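Local structure of transcription regulator (Lactobacillus plantarum WCFS1, 3CLK) at residues E33-Y39 and V248-H252; Y114-N118 and A150-A154. The protein probably regulates transcription by binding DNA as a dimer, its periplasmic-binding-protein-like region being the likely sensor of a small effector molecule. All coordinates share one frame; numbering follows the deposited sequence.

Contact 1 of 2, residues E33-Y39 and V248-H252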
# COMPACT_ATOMS: atom_id res chain seq x y z
N GLU B 33 10.38 7.63 -15.43
CA GLU B 33 10.56 8.76 -16.33
C GLU B 33 11.75 9.60 -15.87
O GLU B 33 12.46 10.20 -16.68
CB GLU B 33 9.30 9.62 -16.36
CG GLU B 33 9.27 10.69 -17.45
CD GLU B 33 9.34 10.10 -18.86
OE1 GLU B 33 8.97 8.92 -19.04
OE2 GLU B 33 9.76 10.83 -19.78
N ALA B 34 11.98 9.62 -14.56
CA ALA B 34 13.09 10.37 -14.00
C ALA B 34 14.41 9.71 -14.38
O ALA B 34 15.32 10.37 -14.89
CB ALA B 34 12.97 10.44 -12.48
N HIS B 35 14.51 8.41 -14.15
CA HIS B 35 15.73 7.68 -14.46
C HIS B 35 15.92 7.52 -15.97
O HIS B 35 16.89 6.91 -16.42
CB HIS B 35 15.72 6.30 -13.78
CG HIS B 35 17.09 5.78 -13.46
ND1 HIS B 35 17.98 5.38 -14.43
CD2 HIS B 35 17.73 5.63 -12.28
CE1 HIS B 35 19.11 5.00 -13.86
NE2 HIS B 35 18.98 5.14 -12.55
N LYS B 36 14.99 8.06 -16.74
CA LYS B 36 15.07 8.00 -18.20
C LYS B 36 15.62 9.34 -18.66
O LYS B 36 16.10 9.49 -19.79
CB LYS B 36 13.68 7.77 -18.80
CG LYS B 36 13.69 7.60 -20.32
CD LYS B 36 12.31 7.28 -20.85
CE LYS B 36 11.76 5.99 -20.25
NZ LYS B 36 10.40 5.68 -20.77
N ASN B 37 15.54 10.33 -17.77
CA ASN B 37 16.04 11.67 -18.02
C ASN B 37 17.31 11.83 -17.18
O ASN B 37 17.95 12.88 -17.20
CB ASN B 37 15.02 12.72 -17.58
CG ASN B 37 13.83 12.82 -18.51
OD1 ASN B 37 13.95 13.27 -19.65
ND2 ASN B 37 12.66 12.38 -18.04
N GLY B 38 17.66 10.78 -16.45
CA GLY B 38 18.84 10.81 -15.61
C GLY B 38 18.63 11.59 -14.32
O GLY B 38 19.59 11.86 -13.59
N TYR B 39 17.38 11.95 -14.04
CA TYR B 39 17.05 12.71 -12.84
C TYR B 39 17.04 11.82 -11.59
O TYR B 39 16.88 10.61 -11.69
CB TYR B 39 15.67 13.34 -12.98
CG TYR B 39 15.52 14.34 -14.11
CD1 TYR B 39 14.27 14.80 -14.49
CD2 TYR B 39 16.64 14.84 -14.78
CE1 TYR B 39 14.11 15.72 -15.51
CE2 TYR B 39 16.50 15.77 -15.81
CZ TYR B 39 15.23 16.21 -16.17
OH TYR B 39 15.07 17.12 -17.18
N VAL B 248 6.69 14.10 -14.73
CA VAL B 248 8.11 14.35 -14.93
C VAL B 248 8.37 15.03 -16.28
O VAL B 248 9.30 15.81 -16.42
CB VAL B 248 8.93 13.05 -14.85
CG1 VAL B 248 10.39 13.32 -15.20
CG2 VAL B 248 8.83 12.47 -13.45
N GLN B 249 7.53 14.74 -17.28
CA GLN B 249 7.71 15.34 -18.60
C GLN B 249 7.36 16.83 -18.58
O GLN B 249 7.87 17.59 -19.40
CB GLN B 249 6.85 14.61 -19.64
CG GLN B 249 7.26 13.15 -19.85
CD GLN B 249 6.50 12.47 -20.96
OE1 GLN B 249 5.27 12.54 -21.02
NE2 GLN B 249 7.22 11.80 -21.85
N GLN B 250 6.51 17.24 -17.64
CA GLN B 250 6.16 18.65 -17.54
C GLN B 250 7.34 19.41 -16.93
O GLN B 250 7.61 20.55 -17.31
CB GLN B 250 4.90 18.85 -16.68
CG GLN B 250 3.61 18.44 -17.36
CD GLN B 250 3.30 19.26 -18.60
OE1 GLN B 250 3.05 20.47 -18.52
NE2 GLN B 250 3.32 18.62 -19.76
N ILE B 251 8.03 18.77 -15.98
CA ILE B 251 9.19 19.39 -15.34
C ILE B 251 10.31 19.48 -16.36
O ILE B 251 10.91 20.54 -16.55
CB ILE B 251 9.70 18.55 -14.15
CG1 ILE B 251 8.64 18.50 -13.04
CG2 ILE B 251 10.99 19.14 -13.62
CD1 ILE B 251 9.06 17.68 -11.82
N HIS B 252 10.59 18.36 -17.02
CA HIS B 252 11.63 18.30 -18.04
C HIS B 252 11.37 19.36 -19.10
O HIS B 252 12.29 20.05 -19.55
CB HIS B 252 11.64 16.92 -18.70
CG HIS B 252 12.59 16.80 -19.85
ND1 HIS B 252 12.36 15.96 -20.92
CD2 HIS B 252 13.77 17.41 -20.09
CE1 HIS B 252 13.37 16.05 -21.77
NE2 HIS B 252 14.24 16.93 -21.29
O HOH W 1 10.52 13.43 -19.97

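Contact 2 of 2, residues Y114-N118 and A150-A154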
# COMPACT_ATOMS: atom_id res chain seq x y z
N TYR B 114 -19.24 9.02 -13.59
CA TYR B 114 -20.12 8.78 -14.72
C TYR B 114 -19.94 7.37 -15.27
O TYR B 114 -20.91 6.64 -15.44
CB TYR B 114 -19.82 9.80 -15.82
CG TYR B 114 -20.78 9.78 -16.99
CD1 TYR B 114 -22.11 10.19 -16.85
CD2 TYR B 114 -20.34 9.39 -18.26
CE1 TYR B 114 -22.97 10.23 -17.96
CE2 TYR B 114 -21.19 9.43 -19.36
CZ TYR B 114 -22.50 9.85 -19.20
OH TYR B 114 -23.33 9.89 -20.31
N GLN B 115 -18.70 6.98 -15.53
CA GLN B 115 -18.42 5.64 -16.05
C GLN B 115 -18.73 4.52 -15.06
O GLN B 115 -19.27 3.48 -15.43
CB GLN B 115 -16.96 5.54 -16.50
CG GLN B 115 -16.71 6.22 -17.85
CD GLN B 115 -15.33 5.93 -18.39
OE1 GLN B 115 -14.90 4.78 -18.46
NE2 GLN B 115 -14.63 6.98 -18.80
N ALA B 116 -18.38 4.73 -13.80
CA ALA B 116 -18.64 3.74 -12.76
C ALA B 116 -20.13 3.43 -12.67
O ALA B 116 -20.54 2.26 -12.60
CB ALA B 116 -18.12 4.25 -11.40
N THR B 117 -20.93 4.49 -12.67
CA THR B 117 -22.37 4.36 -12.56
C THR B 117 -23.00 3.74 -13.80
O THR B 117 -23.86 2.86 -13.69
CB THR B 117 -23.00 5.73 -12.27
OG1 THR B 117 -22.34 6.32 -11.14
CG2 THR B 117 -24.48 5.58 -11.96
N ASN B 118 -22.58 4.19 -14.98
CA ASN B 118 -23.13 3.64 -16.22
C ASN B 118 -22.79 2.17 -16.37
O ASN B 118 -23.55 1.40 -16.96
CB ASN B 118 -22.63 4.42 -17.43
CG ASN B 118 -23.45 5.67 -17.70
OD1 ASN B 118 -23.01 6.58 -18.42
ND2 ASN B 118 -24.64 5.72 -17.12
N ALA B 150 -25.18 10.40 -14.52
CA ALA B 150 -25.47 9.07 -15.04
C ALA B 150 -26.88 8.66 -14.68
O ALA B 150 -27.61 8.12 -15.50
CB ALA B 150 -24.47 8.06 -14.50
N LEU B 151 -27.27 8.95 -13.44
CA LEU B 151 -28.61 8.61 -12.97
C LEU B 151 -29.68 9.39 -13.71
O LEU B 151 -30.71 8.83 -14.12
CB LEU B 151 -28.73 8.88 -11.46
CG LEU B 151 -27.88 8.00 -10.53
CD1 LEU B 151 -28.34 8.19 -9.09
CD2 LEU B 151 -28.02 6.54 -10.93
N LYS B 152 -29.45 10.69 -13.89
CA LYS B 152 -30.41 11.53 -14.59
C LYS B 152 -30.58 11.13 -16.05
O LYS B 152 -31.69 11.12 -16.56
CB LYS B 152 -29.99 13.00 -14.50
CG LYS B 152 -30.22 13.60 -13.12
CD LYS B 152 -31.71 13.67 -12.80
CE LYS B 152 -31.97 14.14 -11.37
NZ LYS B 152 -31.31 15.44 -11.06
N GLU B 153 -29.47 10.79 -16.71
CA GLU B 153 -29.53 10.38 -18.11
C GLU B 153 -30.25 9.03 -18.25
O GLU B 153 -30.74 8.68 -19.33
CB GLU B 153 -28.13 10.31 -18.69
CG GLU B 153 -27.48 11.68 -18.90
CD GLU B 153 -26.13 11.60 -19.58
OE1 GLU B 153 -25.85 10.57 -20.22
OE2 GLU B 153 -25.36 12.57 -19.50
N ALA B 154 -30.33 8.29 -17.14
CA ALA B 154 -31.01 7.00 -17.13
C ALA B 154 -32.39 7.20 -16.53
O ALA B 154 -33.14 6.25 -16.32
CB ALA B 154 -30.22 6.00 -16.29
O HOH W 2 -27.01 6.79 -17.69
O HOH W 3 -25.75 7.78 -20.20

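Contact 1 of 2, residues E33-Y39 and V248-H252
Val248, on helix 240-256, packs against Glu33 and Tyr39, part of the packing of that helix against helix 22-34 and the residues that follow it in one lobe of the periplasmic-binding-protein-like fold. Both helices lie over the parallel sheet of this lobe. Val248 and Tyr39 also touch Ile11 on strand 11-15, which ties the contact to the sheet. The centre is aliphatic. Glu33 CG lies 3.5 Å from Val248 CB. Val248 CG1, placed trans to the main-chain nitrogen (chi1 175°), reaches past Glu33 and comes within 3.8 Å of Asn37 ND2. It also meets Tyr39 CD1. A type I turn runs from Ala34 to Asn37, and Ala34 O accepts from both Asn37 N and Tyr39 N. The turn delivers Asn37 to the interface, and Asn37 CB sits over the centre of the Tyr39 ring. At the outer margin Gln249 NE2 makes a weak hydrogen bond of 3.4 Å to Glu33 OE2, the amide and carboxylate planes being 73° apart. A water joins the polar groups: it donates to Glu33 OE2 at 2.7 Å, accepts from Asn37 ND2 and hydrogen-bonds His252 ND1. Two residues meet the His252 ring: Asn37 OD1 lies over one face, 3.3 Å above the plane and toward the rim, while Tyr39 OH approaches CD2 of His252 obliquely at 3.2 Å.

Contact 2 of 2, residues Y114-N118 and A150-A154
With chi1 at -173°, Tyr114 extends its ring opposite the backbone nitrogen, which swings it across so that its phenol end reaches Glu153, while Glu153 runs out extended beyond CG to meet the phenol. The two residues lie on neighbouring helices, 109-121 and 138-153, of the second lobe of the periplasmic-binding-protein-like fold. Strand 128-131 lies between them in the chain, and helix 138-153 makes the crossover from it to the parallel neighbouring strand 163-164. Tyr114 OH donates to Glu153 OE1 at 2.6 Å. The carboxylate oxygen lies at the ring edge, in its plane, and is met on its syn side, 28° out of the carboxylate plane. Ring and carboxylate planes are 66° apart. Lys149 makes a cation-pi contact with the same ring. Asn118, one turn on from Tyr114, places OD1 over a ring face, toward the rim.

Next to the ring, the helices come close through a small residue. Ala150 CB is 3.5 Å from Thr117 CB and also touches Asn118 ND2 and Tyr114 CD1. Thr117 CG2 continues the apolar contact to Leu151 CD2 at 3.8 Å, the two side chains crossing at about a right angle. Thr117 OG1 instead bonds to Gly113 O in its own helix, and Thr117 also touches Ile190 of strand 188-191. A phenylalanine in place of Tyr114 would probably keep the ring's contact with Ala150 but leave Glu153 OE1 without its phenol donor and the carboxylate freer to turn.

Two waters span the polar side. One donates to Glu153 OE1 at 2.8 Å and weakly to Asn118 OD1. The other accepts from Asn118 ND2 at 2.7 Å and donates to Ala150 O at 2.6 Å.

Contacts 1 and 2 lie on opposite sides of the chain's centre, one in each lobe. Their centres are 38 Å apart and their nearest atoms about 21 Å, so they do not touch. Along the chain, both segments of contact 2 fall between those of contact 1. Residues 33-39 and 248-252 join early and late parts of the sequence, whereas 114-118 and 150-154 join consecutive helices. Both use waters at their polar margins. In related regulators of this fold the effector binds in the cleft between the lobes, and this is probably so here. Neither contact is touched by the second chain of the assembly.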